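PDB 3TPA: heme-binding protein A from Haemophilus parasuis 29755, which probably binds glutathione, despite its name, as the solute-binding component of a bacterial transport system. Local coordinates for residues Asn27-Phe32 with Tyr119-Trp124; Ala272-Asn277 with Ile479-Ser484; Trp356-Val361 with His391-Phe396. The protein carries 1 engineered substitution. All blocks are in the same frame, centred on the assembly; numbering follows the deposited sequence. Where two conformers were deposited one is given.

Contact 1 of 3, residues Asn27-Phe32 with Tyr119-Trp124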
loop_
_atom_site.group_PDB
_atom_site.type_symbol
_atom_site.label_atom_id
_atom_site.label_comp_id
_atom_site.label_asym_id
_atom_site.label_seq_id
_atom_site.Cartn_x
_atom_site.Cartn_y
_atom_site.Cartn_z
ATOM N N ASN A 27 1.076 -5.177 -11.606
ATOM C CA ASN A 27 0.704 -3.775 -11.509
ATOM C C ASN A 27 -0.407 -3.640 -10.495
ATOM O O ASN A 27 -0.409 -2.739 -9.659
ATOM C CB ASN A 27 0.198 -3.305 -12.874
ATOM C CG ASN A 27 -0.249 -1.853 -12.873
ATOM O OD1 ASN A 27 -0.437 -1.241 -11.821
ATOM N ND2 ASN A 27 -0.437 -1.300 -14.065
ATOM N N ASP A 28 -1.358 -4.561 -10.604
ATOM C CA ASP A 28 -2.553 -4.603 -9.781
ATOM C C ASP A 28 -2.303 -5.369 -8.488
ATOM O O ASP A 28 -2.209 -6.587 -8.502
ATOM C CB ASP A 28 -3.665 -5.286 -10.586
ATOM C CG ASP A 28 -4.958 -5.392 -9.817
ATOM O OD1 ASP A 28 -5.607 -4.345 -9.619
ATOM O OD2 ASP A 28 -5.324 -6.518 -9.418
ATOM N N ALA A 29 -2.205 -4.658 -7.368
ATOM C CA ALA A 29 -1.867 -5.300 -6.093
ATOM C C ALA A 29 -2.781 -6.497 -5.754
ATOM O O ALA A 29 -2.405 -7.402 -5.013
ATOM C CB ALA A 29 -1.839 -4.268 -4.944
ATOM N N ASN A 30 -3.976 -6.510 -6.308
ATOM C CA ASN A 30 -4.871 -7.641 -6.080
ATOM C C ASN A 30 -4.376 -9.004 -6.608
ATOM O O ASN A 30 -4.760 -10.026 -6.061
ATOM C CB ASN A 30 -6.290 -7.325 -6.562
ATOM C CG ASN A 30 -6.999 -6.318 -5.661
ATOM O OD1 ASN A 30 -7.065 -5.129 -5.970
ATOM N ND2 ASN A 30 -7.521 -6.794 -4.532
ATOM N N ASP A 31 -3.527 -9.013 -7.646
ATOM C CA ASP A 31 -2.907 -10.250 -8.176
ATOM C C ASP A 31 -1.991 -10.941 -7.169
ATOM O O ASP A 31 -1.741 -12.127 -7.253
ATOM C CB ASP A 31 -2.037 -9.950 -9.414
ATOM C CG ASP A 31 -2.851 -9.683 -10.671
ATOM O OD1 ASP A 31 -4.061 -9.959 -10.671
ATOM O OD2 ASP A 31 -2.269 -9.213 -11.671
ATOM N N PHE A 32 -1.437 -10.157 -6.259
ATOM C CA PHE A 32 -0.521 -10.657 -5.238
ATOM C C PHE A 32 -1.174 -11.731 -4.378
ATOM O O PHE A 32 -0.533 -12.688 -3.970
ATOM C CB PHE A 32 -0.044 -9.507 -4.353
ATOM C CG PHE A 32 0.930 -8.570 -5.020
ATOM C CD1 PHE A 32 1.839 -9.027 -5.958
ATOM C CD2 PHE A 32 0.957 -7.224 -4.674
ATOM C CE1 PHE A 32 2.767 -8.140 -6.563
ATOM C CE2 PHE A 32 1.885 -6.336 -5.270
ATOM C CZ PHE A 32 2.774 -6.796 -6.216
ATOM N N TYR A 119 8.474 -3.716 -14.353
ATOM C CA TYR A 119 8.759 -3.853 -12.932
ATOM C C TYR A 119 8.205 -2.666 -12.174
ATOM O O TYR A 119 8.943 -1.840 -11.628
ATOM C CB TYR A 119 10.254 -4.113 -12.727
ATOM C CG TYR A 119 10.630 -5.321 -13.547
ATOM C CD1 TYR A 119 10.328 -6.603 -13.097
ATOM C CD2 TYR A 119 11.230 -5.186 -14.805
ATOM C CE1 TYR A 119 10.623 -7.729 -13.859
ATOM C CE2 TYR A 119 11.522 -6.309 -15.578
ATOM C CZ TYR A 119 11.219 -7.577 -15.094
ATOM O OH TYR A 119 11.504 -8.702 -15.839
ATOM N N PHE A 120 6.875 -2.607 -12.164
ATOM C CA PHE A 120 6.143 -1.495 -11.597
ATOM C C PHE A 120 6.601 -1.167 -10.188
ATOM O O PHE A 120 6.770 -0.018 -9.849
ATOM C CB PHE A 120 4.640 -1.800 -11.537
ATOM C CG PHE A 120 3.985 -1.919 -12.875
ATOM C CD1 PHE A 120 3.766 -0.793 -13.655
ATOM C CD2 PHE A 120 3.573 -3.158 -13.347
ATOM C CE1 PHE A 120 3.163 -0.905 -14.891
ATOM C CE2 PHE A 120 2.961 -3.272 -14.574
ATOM C CZ PHE A 120 2.757 -2.144 -15.349
ATOM N N TYR A 121 6.744 -2.179 -9.346
ATOM C CA TYR A 121 7.024 -1.918 -7.943
ATOM C C TYR A 121 8.496 -1.568 -7.737
ATOM O O TYR A 121 8.834 -0.667 -6.967
ATOM C CB TYR A 121 6.566 -3.087 -7.061
ATOM C CG TYR A 121 5.161 -2.917 -6.523
ATOM C CD1 TYR A 121 4.065 -3.387 -7.223
ATOM C CD2 TYR A 121 4.935 -2.283 -5.314
ATOM C CE1 TYR A 121 2.787 -3.227 -6.735
ATOM C CE2 TYR A 121 3.649 -2.116 -4.816
ATOM C CZ TYR A 121 2.581 -2.591 -5.534
ATOM O OH TYR A 121 1.297 -2.426 -5.046
ATOM N N PHE A 122 9.383 -2.265 -8.441
ATOM C CA PHE A 122 10.799 -1.917 -8.372
ATOM C C PHE A 122 10.978 -0.401 -8.562
ATOM O O PHE A 122 11.724 0.253 -7.823
ATOM C CB PHE A 122 11.577 -2.699 -9.434
ATOM C CG PHE A 122 13.075 -2.618 -9.283
ATOM C CD1 PHE A 122 13.749 -3.469 -8.414
ATOM C CD2 PHE A 122 13.811 -1.712 -10.021
ATOM C CE1 PHE A 122 15.135 -3.399 -8.279
ATOM C CE2 PHE A 122 15.210 -1.635 -9.886
ATOM C CZ PHE A 122 15.863 -2.478 -9.018
ATOM N N ASN A 123 10.271 0.155 -9.549
ATOM C CA ASN A 123 10.345 1.588 -9.852
ATOM C C ASN A 123 9.557 2.461 -8.877
ATOM O O ASN A 123 10.023 3.520 -8.461
ATOM C CB ASN A 123 9.887 1.860 -11.295
ATOM C CG ASN A 123 10.905 1.386 -12.311
ATOM O OD1 ASN A 123 11.921 2.041 -12.541
ATOM N ND2 ASN A 123 10.652 0.231 -12.904
ATOM N N TRP A 124 8.366 2.012 -8.500
ATOM C CA TRP A 124 7.556 2.771 -7.549
ATOM C C TRP A 124 8.283 2.969 -6.218
ATOM O O TRP A 124 8.143 4.017 -5.593
ATOM C CB TRP A 124 6.197 2.115 -7.331
ATOM C CG TRP A 124 5.291 2.208 -8.528
ATOM C CD1 TRP A 124 5.313 3.173 -9.500
ATOM C CD2 TRP A 124 4.256 1.289 -8.900
ATOM N NE1 TRP A 124 4.341 2.921 -10.439
ATOM C CE2 TRP A 124 3.679 1.770 -10.098
ATOM C CE3 TRP A 124 3.750 0.112 -8.333
ATOM C CZ2 TRP A 124 2.632 1.119 -10.733
ATOM C CZ3 TRP A 124 2.712 -0.534 -8.971
ATOM C CH2 TRP A 124 2.162 -0.029 -10.157
#
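Asn27 meets Phe120 and Trp124 in a loop-on-helix contact inside a family 5 solute-binding protein, whose fold is that of the periplasmic binding proteins. Residues 27-32 belong to the long loop between strand 9-14 and helix 36-39; residues 120-124 form a short helix with Tyr119 at its N-cap position. Packing here is aromatic and partly buried. The Asn27 side chain leaves the backbone with CG anti to N (chi1 179°); CB and ND2 both come close to the Phe120 ring. Its CB lies over one face of that ring, displaced toward the rim, in a CH-pi contact with Asn27 CB 3.2 Å from Phe120 CE2. Farther out, Asn27 ND2 comes to 3.5 Å from Phe120 CZ, the amide and ring planes being 35° apart. Deeper in, Phe32 reaches Tyr121, Phe32 CE2 lying 3.6 Å from Tyr121 CE1. The two rings are oblique, with planes at 56°, and Tyr121 presents its CE1 to the edge of the Phe32 ring. Ala29 adds its methyl group beside the phenol, Ala29 CB being 3.6 Å from Tyr121 OH, and also touches Tyr504. On the helix the aromatic groups also pack on one another: Trp124 CE3 sits over the centre of the Tyr121 ring, and the carbonyl carbon of Phe120 lies over a face of the indole. The carbonyl oxygen of Tyr119 takes two N-H groups of Asn123, one from the backbone and one from the side chain. Asn27 OD1 approaches the edge of the indole near its plane, 3.3 Å from Trp124 CH2.

Contact 2 of 3, residues Ala272-Asn277 with Ile479-Ser484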
loop_
_atom_site.group_PDB
_atom_site.type_symbol
_atom_site.label_atom_id
_atom_site.label_comp_id
_atom_site.label_asym_id
_atom_site.label_seq_id
_atom_site.Cartn_x
_atom_site.Cartn_y
_atom_site.Cartn_z
ATOM N N ALA A 272 -6.987 10.779 2.370
ATOM C CA ALA A 272 -7.741 11.597 1.438
ATOM C C ALA A 272 -7.645 12.984 2.009
ATOM O O ALA A 272 -7.840 13.169 3.203
ATOM C CB ALA A 272 -9.196 11.150 1.387
ATOM N N TYR A 273 -7.333 13.965 1.174
ATOM C CA TYR A 273 -7.093 15.314 1.684
ATOM C C TYR A 273 -7.523 16.347 0.669
ATOM O O TYR A 273 -7.749 16.029 -0.484
ATOM C CB TYR A 273 -5.612 15.514 2.020
ATOM C CG TYR A 273 -4.676 15.351 0.847
ATOM C CD1 TYR A 273 -4.321 16.439 0.054
ATOM C CD2 TYR A 273 -4.137 14.106 0.530
ATOM C CE1 TYR A 273 -3.451 16.297 -1.015
ATOM C CE2 TYR A 273 -3.257 13.958 -0.530
ATOM C CZ TYR A 273 -2.923 15.051 -1.300
ATOM O OH TYR A 273 -2.072 14.897 -2.365
ATOM N N ILE A 274 -7.607 17.598 1.102
ATOM C CA ILE A 274 -7.778 18.701 0.175
ATOM C C ILE A 274 -6.386 19.293 -0.038
ATOM O O ILE A 274 -5.755 19.754 0.905
ATOM C CB ILE A 274 -8.726 19.773 0.737
ATOM C CG1 ILE A 274 -10.115 19.199 1.041
ATOM C CG2 ILE A 274 -8.819 20.977 -0.206
ATOM C CD1 ILE A 274 -10.868 18.638 -0.203
ATOM N N GLY A 275 -5.895 19.277 -1.271
ATOM C CA GLY A 275 -4.587 19.841 -1.561
ATOM C C GLY A 275 -4.778 21.334 -1.743
ATOM O O GLY A 275 -5.809 21.756 -2.249
ATOM N N LEU A 276 -3.802 22.129 -1.308
ATOM C CA LEU A 276 -3.828 23.568 -1.527
ATOM C C LEU A 276 -2.532 24.006 -2.189
ATOM O O LEU A 276 -1.435 23.759 -1.675
ATOM C CB LEU A 276 -4.002 24.301 -0.197
ATOM C CG LEU A 276 -5.256 23.973 0.615
ATOM C CD1 LEU A 276 -5.218 24.673 1.996
ATOM C CD2 LEU A 276 -6.495 24.383 -0.163
ATOM N N ASN A 277 -2.645 24.673 -3.328
ATOM C CA ASN A 277 -1.456 25.123 -4.040
ATOM C C ASN A 277 -0.870 26.332 -3.341
ATOM O O ASN A 277 -1.353 27.443 -3.516
ATOM C CB ASN A 277 -1.833 25.488 -5.455
ATOM C CG ASN A 277 -0.652 25.877 -6.279
ATOM O OD1 ASN A 277 0.416 26.188 -5.754
ATOM N ND2 ASN A 277 -0.830 25.865 -7.593
ATOM N N ILE A 479 -5.123 19.781 3.759
ATOM C CA ILE A 479 -6.060 19.546 4.845
ATOM C C ILE A 479 -6.422 18.069 4.835
ATOM O O ILE A 479 -7.268 17.642 4.057
ATOM C CB ILE A 479 -7.332 20.387 4.638
ATOM C CG1 ILE A 479 -6.991 21.881 4.569
ATOM C CG2 ILE A 479 -8.356 20.123 5.740
ATOM C CD1 ILE A 479 -8.069 22.744 3.948
ATOM N N PRO A 480 -5.773 17.270 5.695
ATOM C CA PRO A 480 -6.158 15.858 5.794
ATOM C C PRO A 480 -7.586 15.746 6.292
ATOM O O PRO A 480 -7.957 16.496 7.188
ATOM C CB PRO A 480 -5.203 15.318 6.867
ATOM C CG PRO A 480 -3.983 16.252 6.778
ATOM C CD PRO A 480 -4.647 17.591 6.592
ATOM N N PHE A 481 -8.382 14.847 5.723
ATOM C CA PHE A 481 -9.709 14.599 6.288
ATOM C C PHE A 481 -10.118 13.135 6.529
ATOM O O PHE A 481 -10.970 12.878 7.371
ATOM C CB PHE A 481 -10.803 15.360 5.514
ATOM C CG PHE A 481 -10.959 14.934 4.067
ATOM C CD1 PHE A 481 -11.686 13.795 3.738
ATOM C CD2 PHE A 481 -10.408 15.703 3.037
ATOM C CE1 PHE A 481 -11.844 13.402 2.408
ATOM C CE2 PHE A 481 -10.564 15.328 1.695
ATOM C CZ PHE A 481 -11.282 14.163 1.385
ATOM N N ALA A 482 -9.538 12.174 5.812
ATOM C CA ALA A 482 -9.973 10.789 6.001
ATOM C C ALA A 482 -8.913 9.746 5.710
ATOM O O ALA A 482 -8.010 9.948 4.881
ATOM C CB ALA A 482 -11.202 10.499 5.152
ATOM N N HIS A 483 -9.031 8.633 6.416
ATOM C CA HIS A 483 -8.418 7.392 5.995
ATOM C C HIS A 483 -9.565 6.451 5.631
ATOM O O HIS A 483 -10.619 6.478 6.263
ATOM C CB HIS A 483 -7.620 6.760 7.136
ATOM C CG HIS A 483 -6.693 7.714 7.832
ATOM N ND1 HIS A 483 -5.586 8.243 7.218
ATOM C CD2 HIS A 483 -6.717 8.216 9.084
ATOM C CE1 HIS A 483 -4.949 9.035 8.072
ATOM N NE2 HIS A 483 -5.611 9.031 9.210
ATOM N N SER A 484 -9.384 5.624 4.611
ATOM C CA SER A 484 -10.457 4.680 4.292
ATOM C C SER A 484 -10.358 3.516 5.268
ATOM O O SER A 484 -9.325 3.330 5.923
ATOM C CB SER A 484 -10.341 4.184 2.853
ATOM O OG SER A 484 -9.300 3.221 2.748
#
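Ala272 pairs with both Phe481 and Ala482 in a classic beta bulge between antiparallel strands 261-276 and 478-491, in the mixed sheet of one lobe. Beyond the bulge, Tyr273 and Pro480 form a non-hydrogen-bonded pair, and Ile274 and Ile479 a hydrogen-bonded one. The Phe481 side chain lies against the partner strand. From CB, CG takes the crowded position between the backbone N and the carbonyl carbon (chi1 63°), and the ring beyond it lies against Ala272 to Ile274. Phe481 CG lies 3.7 Å from Ala272 O, which stands over the centre of the ring face and is also near Phe481 CD1. Along one side of the ring, Phe481 CD2 meets Tyr273 CA and Phe481 CE2 packs 3.4 Å from Tyr273 C. Ile274 CD1 also reaches Phe481 CE2, at 3.8 Å, the two side chains crossing at about a right angle. Along the other side Phe481 CE1 touches Ala272 CB at 3.6 Å, and CZ at the tip meets the same methyl. Helix 298-306 covers this region through Tyr306. Ala272 O accepts from Phe481 N at 3.1 Å and from Ala482 N at 3.3 Å, while Ala272 N donates to Ala482 O. Pro480, which has no N-H, falls in the non-hydrogen-bonded pair, and its carbonyl oxygen takes Lys298 NZ. At the bulge one carbonyl oxygen, Ala272 O, serves two N-H groups, so the extra residue does not cost the buried pair those bonds.

Contact 3 of 3, residues Trp356-Val361 with His391-Phe396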
loop_
_atom_site.group_PDB
_atom_site.type_symbol
_atom_site.label_atom_id
_atom_site.label_comp_id
_atom_site.label_asym_id
_atom_site.label_seq_id
_atom_site.Cartn_x
_atom_site.Cartn_y
_atom_site.Cartn_z
ATOM N N TRP A 356 -10.638 21.601 -7.664
ATOM C CA TRP A 356 -10.516 20.577 -8.681
ATOM C C TRP A 356 -11.044 19.237 -8.168
ATOM O O TRP A 356 -10.505 18.669 -7.217
ATOM C CB TRP A 356 -9.060 20.447 -9.122
ATOM C CG TRP A 356 -8.609 21.634 -9.927
ATOM C CD1 TRP A 356 -9.022 22.929 -9.774
ATOM C CD2 TRP A 356 -7.703 21.631 -11.035
ATOM N NE1 TRP A 356 -8.411 23.734 -10.703
ATOM C CE2 TRP A 356 -7.594 22.963 -11.489
ATOM C CE3 TRP A 356 -6.957 20.635 -11.680
ATOM C CZ2 TRP A 356 -6.776 23.326 -12.565
ATOM C CZ3 TRP A 356 -6.139 21.001 -12.738
ATOM C CH2 TRP A 356 -6.062 22.330 -13.173
ATOM N N VAL A 357 -12.107 18.743 -8.799
ATOM C CA VAL A 357 -12.701 17.449 -8.435
ATOM C C VAL A 357 -11.976 16.287 -9.121
ATOM O O VAL A 357 -11.728 16.332 -10.321
ATOM C CB VAL A 357 -14.203 17.402 -8.793
ATOM C CG1 VAL A 357 -14.810 16.046 -8.442
ATOM C CG2 VAL A 357 -14.957 18.521 -8.093
ATOM N N GLN A 358 -11.629 15.251 -8.355
ATOM C CA GLN A 358 -10.985 14.065 -8.918
ATOM C C GLN A 358 -12.004 13.232 -9.711
ATOM O O GLN A 358 -13.041 12.851 -9.182
ATOM C CB GLN A 358 -10.324 13.221 -7.823
ATOM C CG GLN A 358 -9.738 11.925 -8.336
ATOM C CD GLN A 358 -8.789 11.258 -7.372
ATOM O OE1 GLN A 358 -7.995 11.910 -6.706
ATOM N NE2 GLN A 358 -8.848 9.940 -7.313
ATOM N N PRO A 359 -11.713 12.965 -10.994
ATOM C CA PRO A 359 -12.732 12.369 -11.856
ATOM C C PRO A 359 -12.747 10.840 -11.853
ATOM O O PRO A 359 -13.677 10.260 -12.394
ATOM C CB PRO A 359 -12.338 12.886 -13.235
ATOM C CG PRO A 359 -10.862 12.931 -13.167
ATOM C CD PRO A 359 -10.524 13.369 -11.763
ATOM N N VAL A 360 -11.735 10.208 -11.270
ATOM C CA VAL A 360 -11.649 8.751 -11.231
ATOM C C VAL A 360 -11.587 8.277 -9.791
ATOM O O VAL A 360 -10.591 8.515 -9.107
ATOM C CB VAL A 360 -10.406 8.244 -11.966
ATOM C CG1 VAL A 360 -10.211 6.750 -11.735
ATOM C CG2 VAL A 360 -10.517 8.538 -13.453
ATOM N N VAL A 361 -12.641 7.605 -9.333
ATOM C CA VAL A 361 -12.730 7.200 -7.935
ATOM C C VAL A 361 -11.637 6.212 -7.528
ATOM O O VAL A 361 -11.278 5.303 -8.281
ATOM C CB VAL A 361 -14.106 6.632 -7.586
ATOM C CG1 VAL A 361 -15.184 7.655 -7.901
ATOM C CG2 VAL A 361 -14.358 5.348 -8.355
ATOM N N HIS A 391 -12.096 17.863 -14.836
ATOM C CA HIS A 391 -11.025 17.609 -15.797
ATOM C C HIS A 391 -10.975 16.114 -16.056
ATOM O O HIS A 391 -11.418 15.332 -15.220
ATOM C CB HIS A 391 -9.658 18.029 -15.217
ATOM C CG HIS A 391 -9.396 19.503 -15.242
ATOM N ND1 HIS A 391 -9.120 20.192 -16.407
ATOM C CD2 HIS A 391 -9.348 20.414 -14.246
ATOM C CE1 HIS A 391 -8.935 21.468 -16.126
ATOM N NE2 HIS A 391 -9.065 21.630 -14.821
ATOM N N GLU A 392 -10.435 15.702 -17.201
ATOM C CA GLU A 392 -10.175 14.290 -17.446
ATOM C C GLU A 392 -8.988 13.849 -16.600
ATOM O O GLU A 392 -8.137 14.655 -16.261
ATOM C CB GLU A 392 -9.876 14.019 -18.923
ATOM C CG GLU A 392 -11.041 14.280 -19.866
ATOM C CD GLU A 392 -10.908 15.599 -20.599
ATOM O OE1 GLU A 392 -11.132 16.654 -19.969
ATOM O OE2 GLU A 392 -10.573 15.581 -21.802
ATOM N N TRP A 393 -8.933 12.562 -16.293
ATOM C CA TRP A 393 -7.929 11.990 -15.384
ATOM C C TRP A 393 -6.524 12.504 -15.664
ATOM O O TRP A 393 -5.892 13.092 -14.785
ATOM C CB TRP A 393 -7.968 10.458 -15.459
ATOM C CG TRP A 393 -7.074 9.698 -14.494
ATOM C CD1 TRP A 393 -6.260 8.641 -14.802
ATOM C CD2 TRP A 393 -6.930 9.911 -13.080
ATOM N NE1 TRP A 393 -5.618 8.189 -13.674
ATOM C CE2 TRP A 393 -6.013 8.947 -12.603
ATOM C CE3 TRP A 393 -7.482 10.819 -12.173
ATOM C CZ2 TRP A 393 -5.631 8.874 -11.267
ATOM C CZ3 TRP A 393 -7.106 10.740 -10.844
ATOM C CH2 TRP A 393 -6.188 9.777 -10.405
ATOM N N ALA A 394 -6.034 12.299 -16.883
ATOM C CA ALA A 394 -4.678 12.713 -17.222
ATOM C C ALA A 394 -4.426 14.208 -17.041
ATOM O O ALA A 394 -3.364 14.592 -16.555
ATOM C CB ALA A 394 -4.317 12.279 -18.644
ATOM N N ASP A 395 -5.391 15.044 -17.433
ATOM C CA ASP A 395 -5.240 16.494 -17.306
ATOM C C ASP A 395 -5.213 16.891 -15.845
ATOM O O ASP A 395 -4.383 17.690 -15.422
ATOM C CB ASP A 395 -6.374 17.258 -18.007
ATOM C CG ASP A 395 -6.222 17.281 -19.516
ATOM O OD1 ASP A 395 -5.081 17.150 -19.999
ATOM O OD2 ASP A 395 -7.249 17.426 -20.220
ATOM N N PHE A 396 -6.146 16.324 -15.097
ATOM C CA PHE A 396 -6.282 16.556 -13.662
ATOM C C PHE A 396 -4.931 16.356 -12.992
ATOM O O PHE A 396 -4.449 17.210 -12.250
ATOM C CB PHE A 396 -7.322 15.577 -13.105
ATOM C CG PHE A 396 -7.445 15.575 -11.598
ATOM C CD1 PHE A 396 -8.177 16.548 -10.945
ATOM C CD2 PHE A 396 -6.852 14.560 -10.843
ATOM C CE1 PHE A 396 -8.305 16.529 -9.555
ATOM C CE2 PHE A 396 -6.972 14.528 -9.460
ATOM C CZ PHE A 396 -7.706 15.511 -8.817
HETATM O O HOH W 1 -13.461 16.036 -12.464
#
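The Phe396 ring carries Gln358 CA and Pro359 CD over one face, both toward the rim, with Trp356 O at its edge; Trp356 has His391 NE2 over one face of its indole and Phe396 O at the edge. Trp393, deposited in two conformers, has in this one Val360 CB over a face and Pro359 CD at an edge. The setting is a beta-alpha-beta unit: residues 357-361 leave strand 351-356 for helix 368-381, and residues 391-396 follow the neighbouring parallel strand 384-389 into helix 393-401. CH-pi packing dominates. Phe396 has CG anti to the backbone N (chi1 173°), and Pro359 CD lies 3.8 Å from Phe396 CG. Gln358 CB adds a contact of 3.6 Å with Phe396 CZ. The Trp356 and His391 rings meet obliquely, planes at 38°, His391 NE2 coming to 3.5 Å from Trp356 CH2. In the given conformer of Trp393, Gln358 runs beside it, pointing the same way, Gln358 CG being 3.8 Å from Trp393 CZ3. The Gln358 amide is fixed from its own segment: Gln358 NE2 donates to Val360 O, which lies in the amide plane, at 2.9 Å. Tyr410, on the strand beside 351-356, also meets Phe396. Between the two segments a water donates to Val357 O at 2.8 Å and accepts from His391 N at 3.3 Å.

In the fold
From the N terminus, the chain leaves strand 9-14, enters the loop holding 27-32, and passes through strands 44-46, 53-63 and 69-74 and helix 94-105 before contact 1 closes that excursion at helix 120-124. Contact 2 opens later, at the end of strand 261-276, and closes some 200 residues on, when strand 478-491 returns beside it. Contact 3 is nested within that larger loop, tying the loop after strand 351-356 to the start of helix 393-401. Contacts 2 and 3 serve the same six-stranded mixed sheet, with nearest atoms about 7 Å apart. Contact 1 stands separate, its centre about 25 Å from that of contact 2.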